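Local coordinates for putative iron binding protein (Bordetella pertussis Tohama I, PDB 2OWS) that binds ferric iron, here together with two oxalate ions, and probably serves as the periplasmic solute-binding component of an iron uptake system, at residues K133-S138 with L171-A176; Y143-V148 with K307-A312; N197-G202 with N274-V279. One frame throughout, in Å; residues are numbered along the deposited sequence.

Contact 1: K133-S138 with L171-A176; sequences KVCIRS and LARKAA. With OXL (oxalate ion), chain C.
Leu171 leans on both Val134 and Ile136, chiefly through one methyl: its CD2 lies 3.6 Å from Ile136 CG2 and 3.8 Å from Val134 CG1. Beside this apolar patch the backbones are joined by a hydrogen bond from Ala172 N to Val134 O (2.8 Å), while Leu171 CA-H also points at Val134 O. This is a single beta bridge between Val134 and Leu171; short strand 134-135 runs parallel to strand 193-197 and brings segment 133-138 to the edge of the mixed sheet of a periplasmic-binding-protein fold. Further on, a water accepts from Ile136 N and donates to Arg173 O, bridging the two segments, and Ala175 CA makes a CA-H...O contact with Ile136 O, 3.3 Å from CA to O. The Arg173 chain, bent at its second torsion (chi2 72°), folds its guanidinium over Cys135, whose CB sits 3.7 Å above the guanidinium plane, toward its rim. Asp185 holds the NE side of that group in a salt bridge, and Cys135 itself is tied to Cys191 by a disulfide. At the far end Arg137 turns toward the iron site, where NH1 donates to oxalate (chain C) O1 at 2.7 Å; Arg180 and Asp179 N hold the same oxalate.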
loop_
_atom_site.group_PDB
_atom_site.type_symbol
_atom_site.label_atom_id
_atom_site.label_comp_id
_atom_site.label_asym_id
_atom_site.label_seq_id
_atom_site.Cartn_x
_atom_site.Cartn_y
_atom_site.Cartn_z
ATOM N N LYS A 133 11.870 -3.450 22.795
ATOM C CA LYS A 133 11.071 -2.215 22.648
ATOM C C LYS A 133 10.341 -2.103 21.309
ATOM O O LYS A 133 9.703 -1.077 21.047
ATOM C CB LYS A 133 11.945 -0.965 22.842
ATOM C CG LYS A 133 12.524 -0.854 24.269
ATOM C CD LYS A 133 13.383 0.394 24.457
ATOM C CE LYS A 133 13.651 0.657 25.949
ATOM N NZ LYS A 133 14.277 1.997 26.199
ATOM N N VAL A 134 10.461 -3.139 20.475
ATOM C CA VAL A 134 9.897 -3.115 19.109
ATOM C C VAL A 134 8.734 -4.112 18.972
ATOM O O VAL A 134 8.840 -5.287 19.346
ATOM C CB VAL A 134 10.992 -3.437 18.066
ATOM C CG1 VAL A 134 10.393 -3.423 16.647
ATOM C CG2 VAL A 134 12.148 -2.451 18.168
ATOM N N CYS A 135 7.634 -3.623 18.388
ATOM C CA CYS A 135 6.541 -4.503 17.960
ATOM C C CYS A 135 6.445 -4.532 16.438
ATOM O O CYS A 135 6.606 -3.497 15.779
ATOM C CB CYS A 135 5.201 -4.024 18.521
ATOM S SG CYS A 135 4.950 -4.278 20.296
ATOM N N ILE A 136 6.149 -5.721 15.904
ATOM C CA ILE A 136 5.907 -5.909 14.477
ATOM C C ILE A 136 5.110 -7.184 14.254
ATOM O O ILE A 136 5.179 -8.117 15.053
ATOM C CB ILE A 136 7.245 -5.926 13.688
ATOM C CG1 ILE A 136 6.997 -5.696 12.203
ATOM C CG2 ILE A 136 8.028 -7.209 13.912
ATOM C CD1 ILE A 136 8.298 -5.478 11.410
ATOM N N ARG A 137 4.300 -7.204 13.195
ATOM C CA ARG A 137 3.615 -8.434 12.811
ATOM C C ARG A 137 4.590 -9.390 12.114
ATOM O O ARG A 137 5.765 -9.076 11.917
ATOM C CB ARG A 137 2.428 -8.124 11.894
ATOM C CG ARG A 137 2.823 -7.855 10.442
ATOM C CD ARG A 137 1.659 -7.386 9.609
ATOM N NE ARG A 137 0.528 -8.301 9.694
ATOM C CZ ARG A 137 -0.705 -7.978 9.302
ATOM N NH1 ARG A 137 -0.954 -6.772 8.797
ATOM N NH2 ARG A 137 -1.686 -8.863 9.422
ATOM N N SER A 138 4.092 -10.572 11.761
ATOM C CA SER A 138 4.910 -11.585 11.076
ATOM C C SER A 138 5.777 -11.006 9.971
ATOM O O SER A 138 5.303 -10.239 9.130
ATOM C CB SER A 138 4.003 -12.656 10.450
ATOM O OG SER A 138 4.743 -13.509 9.584
ATOM N N LEU A 171 12.676 -7.571 19.209
ATOM C CA LEU A 171 11.218 -7.681 19.374
ATOM C C LEU A 171 10.789 -7.863 20.815
ATOM O O LEU A 171 11.380 -8.648 21.549
ATOM C CB LEU A 171 10.646 -8.805 18.511
ATOM C CG LEU A 171 10.875 -8.640 17.007
ATOM C CD1 LEU A 171 10.145 -9.756 16.262
ATOM C CD2 LEU A 171 10.422 -7.259 16.541
ATOM N N ALA A 172 9.722 -7.159 21.198
ATOM C CA ALA A 172 9.178 -7.253 22.550
ATOM C C ALA A 172 8.295 -8.482 22.726
ATOM O O ALA A 172 8.086 -8.968 23.836
ATOM C CB ALA A 172 8.396 -5.992 22.880
ATOM N N ARG A 173 7.744 -8.962 21.623
ATOM C CA ARG A 173 6.928 -10.164 21.606
ATOM C C ARG A 173 7.010 -10.764 20.200
ATOM O O ARG A 173 7.565 -10.129 19.291
ATOM C CB ARG A 173 5.474 -9.877 22.055
ATOM C CG ARG A 173 4.853 -8.527 21.666
ATOM C CD ARG A 173 4.554 -8.474 20.199
ATOM N NE ARG A 173 3.549 -7.476 19.834
ATOM C CZ ARG A 173 3.142 -7.285 18.584
ATOM N NH1 ARG A 173 3.652 -8.011 17.597
ATOM N NH2 ARG A 173 2.226 -6.374 18.320
ATOM N N LYS A 174 6.507 -11.984 20.017
ATOM C CA LYS A 174 6.665 -12.677 18.740
ATOM C C LYS A 174 6.026 -11.860 17.613
ATOM O O LYS A 174 5.028 -11.138 17.811
ATOM C CB LYS A 174 6.142 -14.134 18.794
ATOM C CG LYS A 174 4.723 -14.410 18.289
ATOM C CD LYS A 174 4.473 -15.930 18.255
ATOM C CE LYS A 174 3.423 -16.352 17.229
ATOM N NZ LYS A 174 2.018 -16.236 17.715
ATOM N N ALA A 175 6.642 -11.962 16.441
ATOM C CA ALA A 175 6.116 -11.325 15.241
ATOM C C ALA A 175 4.845 -12.042 14.784
ATOM O O ALA A 175 4.899 -13.095 14.124
ATOM C CB ALA A 175 7.189 -11.325 14.154
ATOM N N ALA A 176 3.708 -11.446 15.141
ATOM C CA ALA A 176 2.389 -12.041 14.905
ATOM C C ALA A 176 1.352 -10.939 15.044
ATOM O O ALA A 176 1.681 -9.796 15.363
ATOM C CB ALA A 176 2.115 -13.143 15.914
HETATM C C1 OXL C . -4.041 -5.538 9.206
HETATM C C2 OXL C . -5.461 -5.195 9.108
HETATM O O1 OXL C . -3.391 -5.709 8.148
HETATM O O2 OXL C . -5.913 -4.927 7.974
HETATM O O3 OXL C . -3.491 -5.618 10.332
HETATM O O4 OXL C . -6.163 -5.157 10.144
HETATM O O HOH W 1 6.726 -8.171 17.527
#

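Contact 2: Y143-V148 with K307-A312; sequences YNTALV and KYRKQA. With FE (Fe (III) ion), chain B; OXL (oxalate ion), chain D; OXL (oxalate ion), chain C.
In Thr145 the hydroxyl stands between the backbone N and the carbonyl carbon (chi1 63°), which presents OG1 to helix 307-312. Arg309 reaches it with CG anti to its own backbone N (chi1 -155°) and a bend at chi2, crossing the threonine at about a right angle. Arg309 NE then donates to Thr145 OG1 at 2.9 Å, with the hydroxyl oxygen tilted out of the guanidinium plane. The same flat group rests on Ala146, whose CB lies 3.4 Å above the plane toward the rim, so that the polar and the apolar contact of the arginine fall on successive residues of one helical turn. Its NH2 is spoken for elsewhere, by a salt bridge to Asp63 and a hydrogen bond to Pro142 O.

These segments belong to helices 142-155 and 303-318, which are far apart in sequence and cross steeply, their local axes 8.3 Å apart at 107°; in this solute-binding-protein fold the helix near the C-terminus, 303-318, packs on the helix whose first turn carries the iron ligand Tyr143. Where they come closest in backbone, Ala312 offers a small methyl to the other helix: CB is 3.6 Å from Val148 CG1 and as near to Thr145 O. Val148 also packs on Thr160 and Leu164 of helix 157-170.

Tyr143, at the start of the segment, heads away from this interface into the metal site. Its phenol oxygen binds the iron at 2.0 Å, with the metal in the plane of the ring, and the two oxalates supply four more ligand atoms, O1 and O2 of each. Tyr200 OH completes the six, and His141 meets the Tyr143 ring edge-to-face.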
loop_
_atom_site.group_PDB
_atom_site.type_symbol
_atom_site.label_atom_id
_atom_site.label_comp_id
_atom_site.label_asym_id
_atom_site.label_seq_id
_atom_site.Cartn_x
_atom_site.Cartn_y
_atom_site.Cartn_z
ATOM N N TYR A 143 3.024 -6.995 3.880
ATOM C CA TYR A 143 3.465 -5.616 4.144
ATOM C C TYR A 143 4.942 -5.591 4.499
ATOM O O TYR A 143 5.651 -4.642 4.174
ATOM C CB TYR A 143 2.701 -4.980 5.304
ATOM C CG TYR A 143 1.192 -4.928 5.178
ATOM C CD1 TYR A 143 0.413 -4.738 6.313
ATOM C CD2 TYR A 143 0.548 -5.029 3.944
ATOM C CE1 TYR A 143 -0.977 -4.697 6.238
ATOM C CE2 TYR A 143 -0.850 -5.006 3.863
ATOM C CZ TYR A 143 -1.592 -4.825 5.010
ATOM O OH TYR A 143 -2.960 -4.797 4.929
ATOM N N ASN A 144 5.383 -6.621 5.210
ATOM C CA ASN A 144 6.774 -6.676 5.625
ATOM C C ASN A 144 7.696 -7.204 4.545
ATOM O O ASN A 144 8.808 -6.704 4.412
ATOM C CB ASN A 144 6.911 -7.500 6.905
ATOM C CG ASN A 144 6.459 -6.740 8.147
ATOM O OD1 ASN A 144 6.540 -5.514 8.226
ATOM N ND2 ASN A 144 6.009 -7.496 9.152
ATOM N N THR A 145 7.272 -8.222 3.793
ATOM C CA THR A 145 8.158 -8.730 2.742
ATOM C C THR A 145 8.389 -7.683 1.671
ATOM O O THR A 145 9.476 -7.618 1.104
ATOM C CB THR A 145 7.693 -10.043 2.104
ATOM O OG1 THR A 145 6.432 -9.851 1.456
ATOM C CG2 THR A 145 7.576 -11.138 3.144
ATOM N N ALA A 146 7.393 -6.829 1.416
ATOM C CA ALA A 146 7.608 -5.722 0.472
ATOM C C ALA A 146 8.694 -4.763 0.966
ATOM O O ALA A 146 9.532 -4.286 0.182
ATOM C CB ALA A 146 6.314 -4.971 0.202
ATOM N N LEU A 147 8.679 -4.473 2.268
ATOM C CA LEU A 147 9.681 -3.557 2.814
ATOM C C LEU A 147 11.074 -4.180 2.758
ATOM O O LEU A 147 12.057 -3.517 2.407
ATOM C CB LEU A 147 9.315 -3.168 4.258
ATOM C CG LEU A 147 10.335 -2.340 5.053
ATOM C CD1 LEU A 147 10.598 -0.978 4.438
ATOM C CD2 LEU A 147 9.877 -2.213 6.521
ATOM N N VAL A 148 11.149 -5.461 3.107
ATOM C CA VAL A 148 12.414 -6.188 3.058
ATOM C C VAL A 148 12.927 -6.246 1.614
ATOM O O VAL A 148 14.132 -6.074 1.394
ATOM C CB VAL A 148 12.266 -7.582 3.690
ATOM C CG1 VAL A 148 13.557 -8.384 3.540
ATOM C CG2 VAL A 148 11.896 -7.442 5.168
ATOM N N LYS A 307 10.404 -7.683 -7.822
ATOM C CA LYS A 307 11.625 -8.343 -8.289
ATOM C C LYS A 307 12.305 -9.081 -7.137
ATOM O O LYS A 307 12.798 -10.201 -7.312
ATOM C CB LYS A 307 12.598 -7.325 -8.912
ATOM C CG LYS A 307 13.957 -7.919 -9.320
ATOM C CD LYS A 307 14.935 -6.863 -9.828
ATOM C CE LYS A 307 16.299 -7.484 -10.159
ATOM N NZ LYS A 307 17.194 -6.567 -10.940
ATOM N N TYR A 308 12.313 -8.457 -5.959
ATOM C CA TYR A 308 13.067 -8.998 -4.827
ATOM C C TYR A 308 12.214 -9.699 -3.776
ATOM O O TYR A 308 12.730 -10.105 -2.731
ATOM C CB TYR A 308 13.893 -7.893 -4.170
ATOM C CG TYR A 308 15.065 -7.408 -4.987
ATOM C CD1 TYR A 308 14.962 -6.262 -5.770
ATOM C CD2 TYR A 308 16.283 -8.080 -4.956
ATOM C CE1 TYR A 308 16.042 -5.798 -6.517
ATOM C CE2 TYR A 308 17.368 -7.628 -5.693
ATOM C CZ TYR A 308 17.248 -6.493 -6.476
ATOM O OH TYR A 308 18.343 -6.055 -7.203
ATOM N N ARG A 309 10.932 -9.871 -4.062
ATOM C CA ARG A 309 9.983 -10.373 -3.065
ATOM C C ARG A 309 10.337 -11.766 -2.538
ATOM O O ARG A 309 10.331 -11.997 -1.321
ATOM C CB ARG A 309 8.548 -10.384 -3.616
ATOM C CG ARG A 309 7.473 -10.295 -2.506
ATOM C CD ARG A 309 7.409 -8.855 -1.949
ATOM N NE ARG A 309 6.256 -8.545 -1.101
ATOM C CZ ARG A 309 5.084 -8.084 -1.544
ATOM N NH1 ARG A 309 4.858 -7.917 -2.851
ATOM N NH2 ARG A 309 4.121 -7.780 -0.675
ATOM N N LYS A 310 10.636 -12.692 -3.452
ATOM C CA LYS A 310 10.954 -14.067 -3.060
ATOM C C LYS A 310 12.246 -14.121 -2.251
ATOM O O LYS A 310 12.298 -14.791 -1.213
ATOM C CB LYS A 310 11.051 -14.970 -4.297
ATOM C CG LYS A 310 11.209 -16.461 -3.982
ATOM C CD LYS A 310 11.003 -17.304 -5.231
ATOM C CE LYS A 310 11.048 -18.804 -4.935
ATOM N NZ LYS A 310 12.448 -19.309 -4.798
ATOM N N GLN A 311 13.272 -13.414 -2.710
ATOM C CA GLN A 311 14.524 -13.290 -1.968
ATOM C C GLN A 311 14.295 -12.744 -0.548
ATOM O O GLN A 311 14.896 -13.220 0.421
ATOM C CB GLN A 311 15.517 -12.399 -2.715
ATOM C CG GLN A 311 16.930 -12.458 -2.109
ATOM C CD GLN A 311 17.982 -11.640 -2.837
ATOM O OE1 GLN A 311 19.129 -11.556 -2.387
ATOM N NE2 GLN A 311 17.605 -11.017 -3.950
ATOM N N ALA A 312 13.432 -11.736 -0.438
ATOM C CA ALA A 312 13.097 -11.144 0.849
ATOM C C ALA A 312 12.447 -12.183 1.762
ATOM O O ALA A 312 12.863 -12.366 2.913
ATOM C CB ALA A 312 12.159 -9.961 0.633
HETATM FE FE FE B . -4.380 -4.863 6.409
HETATM C C1 OXL D . -6.102 -6.848 5.185
HETATM C C2 OXL D . -6.526 -5.559 4.638
HETATM O O1 OXL D . -5.047 -6.884 5.859
HETATM O O2 OXL D . -5.881 -4.544 4.982
HETATM O O3 OXL D . -6.790 -7.875 4.972
HETATM O O4 OXL D . -7.498 -5.488 3.843
HETATM C C1 OXL C . -4.041 -5.538 9.206
HETATM C C2 OXL C . -5.461 -5.195 9.108
HETATM O O1 OXL C . -3.391 -5.709 8.148
HETATM O O2 OXL C . -5.913 -4.927 7.974
HETATM O O3 OXL C . -3.491 -5.618 10.332
HETATM O O4 OXL C . -6.163 -5.157 10.144
#

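Contact 3: N197-G202 with N274-V279; sequences NAYYVG and NYEYPV. With FE (Fe (III) ion), chain B; OXL (oxalate ion), chain C.
Helix 198-205 carries two neighbouring tyrosines of the ferric site, and the turn that closes helix 264-273 packs against its first turn. That turn is a Schellman motif with Tyr275, at positive phi, as its C-prime residue. Tyr199 makes the main contact: its CB lies 3.2 Å from both Asn274 O and Tyr275 O, and its ring, brought there with CG between the backbone N and the carbonyl carbon (chi1 60°), has Asn274 ND2 3.5 Å above one face, offset toward the rim. The ring and amide planes are 44° apart, an oblique overlap. Alongside, Glu276 runs in the same direction as the tyrosine, and Asn274 ND2 donates to Glu276 OE2 at 2.8 Å from above the carboxylate plane. A second patch forms where the Tyr275 ring lies against Gly202, with the carbonyl oxygen of Gly202 3.8 Å over the ring centre; the glycine lets the Tyr275 CB approach the helix backbone closely.

Tyr200 OH binds the iron at 1.9 Å. The Tyr199 hydroxyl remains 3.8 Å from the metal: it receives Asn197 ND2 and donates to Tyr200 OH at 2.7 Å, making it a second-shell residue here, although Tyr199 is an iron ligand in another structure of this protein. Glu276 is shared by Arg14, Arg105 and Ser103, which probably keeps its carboxylate negative. Held by Glu276 OE2 at ND2 and by His203 at OD1, the Asn274 amide is fixed over the Tyr199 ring, whose OH bond would be expected to draw some charge from the iron-bound Tyr200 oxygen.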
loop_
_atom_site.group_PDB
_atom_site.type_symbol
_atom_site.label_atom_id
_atom_site.label_comp_id
_atom_site.label_asym_id
_atom_site.label_seq_id
_atom_site.Cartn_x
_atom_site.Cartn_y
_atom_site.Cartn_z
ATOM N N ASN A 197 1.450 0.134 8.882
ATOM C CA ASN A 197 1.043 1.062 7.844
ATOM C C ASN A 197 0.371 2.327 8.357
ATOM O O ASN A 197 -0.464 2.273 9.262
ATOM C CB ASN A 197 0.147 0.382 6.818
ATOM C CG ASN A 197 0.905 -0.593 5.933
ATOM O OD1 ASN A 197 2.122 -0.506 5.804
ATOM N ND2 ASN A 197 0.175 -1.507 5.303
ATOM N N ALA A 198 0.725 3.465 7.762
ATOM C CA ALA A 198 0.180 4.742 8.188
ATOM C C ALA A 198 -1.362 4.813 8.142
ATOM O O ALA A 198 -1.981 5.458 9.006
ATOM C CB ALA A 198 0.792 5.866 7.329
ATOM N N TYR A 199 -1.977 4.196 7.130
ATOM C CA TYR A 199 -3.427 4.366 6.962
ATOM C C TYR A 199 -4.204 3.830 8.165
ATOM O O TYR A 199 -5.282 4.370 8.478
ATOM C CB TYR A 199 -3.943 3.838 5.593
ATOM C CG TYR A 199 -3.695 2.368 5.378
ATOM C CD1 TYR A 199 -4.516 1.406 5.964
ATOM C CD2 TYR A 199 -2.602 1.924 4.614
ATOM C CE1 TYR A 199 -4.253 0.040 5.805
ATOM C CE2 TYR A 199 -2.344 0.572 4.449
ATOM C CZ TYR A 199 -3.173 -0.361 5.040
ATOM O OH TYR A 199 -2.889 -1.696 4.913
ATOM N N TYR A 200 -3.662 2.816 8.869
ATOM C CA TYR A 200 -4.353 2.333 10.088
ATOM C C TYR A 200 -4.445 3.415 11.154
ATOM O O TYR A 200 -5.371 3.418 11.953
ATOM C CB TYR A 200 -3.723 1.064 10.701
ATOM C CG TYR A 200 -3.798 -0.084 9.758
ATOM C CD1 TYR A 200 -2.642 -0.605 9.185
ATOM C CD2 TYR A 200 -5.030 -0.637 9.401
ATOM C CE1 TYR A 200 -2.703 -1.632 8.281
ATOM C CE2 TYR A 200 -5.104 -1.673 8.512
ATOM C CZ TYR A 200 -3.932 -2.152 7.929
ATOM O OH TYR A 200 -3.987 -3.136 6.982
ATOM N N VAL A 201 -3.469 4.321 11.167
ATOM C CA VAL A 201 -3.475 5.432 12.120
ATOM C C VAL A 201 -4.552 6.434 11.708
ATOM O O VAL A 201 -5.195 7.047 12.559
ATOM C CB VAL A 201 -2.068 6.093 12.221
ATOM C CG1 VAL A 201 -2.056 7.148 13.308
ATOM C CG2 VAL A 201 -1.036 5.026 12.494
ATOM N N GLY A 202 -4.773 6.580 10.398
ATOM C CA GLY A 202 -5.914 7.326 9.867
ATOM C C GLY A 202 -7.195 6.774 10.454
ATOM O O GLY A 202 -8.027 7.534 10.966
ATOM N N ASN A 274 -9.826 4.711 2.529
ATOM C CA ASN A 274 -9.073 3.837 3.434
ATOM C C ASN A 274 -7.942 4.614 4.089
ATOM O O ASN A 274 -6.992 4.006 4.574
ATOM C CB ASN A 274 -8.470 2.633 2.695
ATOM C CG ASN A 274 -7.942 1.561 3.630
ATOM O OD1 ASN A 274 -8.553 1.262 4.651
ATOM N ND2 ASN A 274 -6.812 0.964 3.270
ATOM N N TYR A 275 -8.055 5.938 4.111
ATOM C CA TYR A 275 -7.053 6.822 4.732
ATOM C C TYR A 275 -5.648 6.673 4.160
ATOM O O TYR A 275 -4.634 6.831 4.868
ATOM C CB TYR A 275 -7.040 6.677 6.250
ATOM C CG TYR A 275 -8.330 7.129 6.865
ATOM C CD1 TYR A 275 -9.176 6.237 7.513
ATOM C CD2 TYR A 275 -8.705 8.467 6.790
ATOM C CE1 TYR A 275 -10.391 6.687 8.079
ATOM C CE2 TYR A 275 -9.881 8.910 7.340
ATOM C CZ TYR A 275 -10.707 8.020 7.989
ATOM O OH TYR A 275 -11.895 8.469 8.543
ATOM N N GLU A 276 -5.606 6.352 2.873
ATOM C CA GLU A 276 -4.360 6.207 2.141
ATOM C C GLU A 276 -3.926 7.554 1.589
ATOM O O GLU A 276 -4.575 8.595 1.826
ATOM C CB GLU A 276 -4.533 5.169 1.036
ATOM C CG GLU A 276 -4.726 3.755 1.615
ATOM C CD GLU A 276 -5.184 2.713 0.618
ATOM O OE1 GLU A 276 -5.583 3.063 -0.527
ATOM O OE2 GLU A 276 -5.196 1.528 0.995
ATOM N N TYR A 277 -2.780 7.545 0.914
ATOM C CA TYR A 277 -2.228 8.784 0.392
ATOM C C TYR A 277 -2.454 8.794 -1.119
ATOM O O TYR A 277 -2.186 7.811 -1.793
ATOM C CB TYR A 277 -0.739 8.867 0.746
ATOM C CG TYR A 277 -0.161 10.270 0.739
ATOM C CD1 TYR A 277 -0.005 10.993 1.933
ATOM C CD2 TYR A 277 0.229 10.873 -0.458
ATOM C CE1 TYR A 277 0.515 12.267 1.932
ATOM C CE2 TYR A 277 0.747 12.160 -0.475
ATOM C CZ TYR A 277 0.897 12.848 0.727
ATOM O OH TYR A 277 1.422 14.127 0.721
ATOM N N PRO A 278 -3.018 9.891 -1.654
ATOM C CA PRO A 278 -3.314 9.883 -3.081
ATOM C C PRO A 278 -2.045 9.897 -3.925
ATOM O O PRO A 278 -1.003 10.422 -3.496
ATOM C CB PRO A 278 -4.120 11.161 -3.304
ATOM C CG PRO A 278 -3.970 11.978 -2.093
ATOM C CD PRO A 278 -3.424 11.134 -0.984
ATOM N N VAL A 279 -2.128 9.301 -5.104
ATOM C CA VAL A 279 -0.983 9.314 -6.021
ATOM C C VAL A 279 -0.800 10.677 -6.704
ATOM O O VAL A 279 0.329 11.078 -7.009
ATOM C CB VAL A 279 -1.060 8.167 -7.065
ATOM C CG1 VAL A 279 -2.202 8.356 -8.041
ATOM C CG2 VAL A 279 0.242 8.032 -7.822
HETATM FE FE FE B . -4.380 -4.863 6.409
HETATM C C1 OXL C . -4.041 -5.538 9.206
HETATM C C2 OXL C . -5.461 -5.195 9.108
HETATM O O1 OXL C . -3.391 -5.709 8.148
HETATM O O2 OXL C . -5.913 -4.927 7.974
HETATM O O3 OXL C . -3.491 -5.618 10.332
HETATM O O4 OXL C . -6.163 -5.157 10.144
#

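In the fold
Contacts 2 and 3 are buried, whereas contact 1 is only partly so and lies farthest from the centre of the chain. Its chemistry is mixed, with backbone and water bridges at a sheet edge; contact 2 is a helix-on-helix crossing with one polar grip, and contact 3 is carbonyl and amide packing around aromatic rings. All three lead to one metal site: Arg137 of contact 1 holds an oxalate, while Tyr143 of contact 2 and Tyr200 of contact 3 bind the iron, with Tyr143 OH and Tyr200 OH 2.8 Å apart. Contacts 1 and 2 also meet directly through Ser138 O and Asn144 ND2, whereas contacts 1 and 3 do not touch but reach the same sheet.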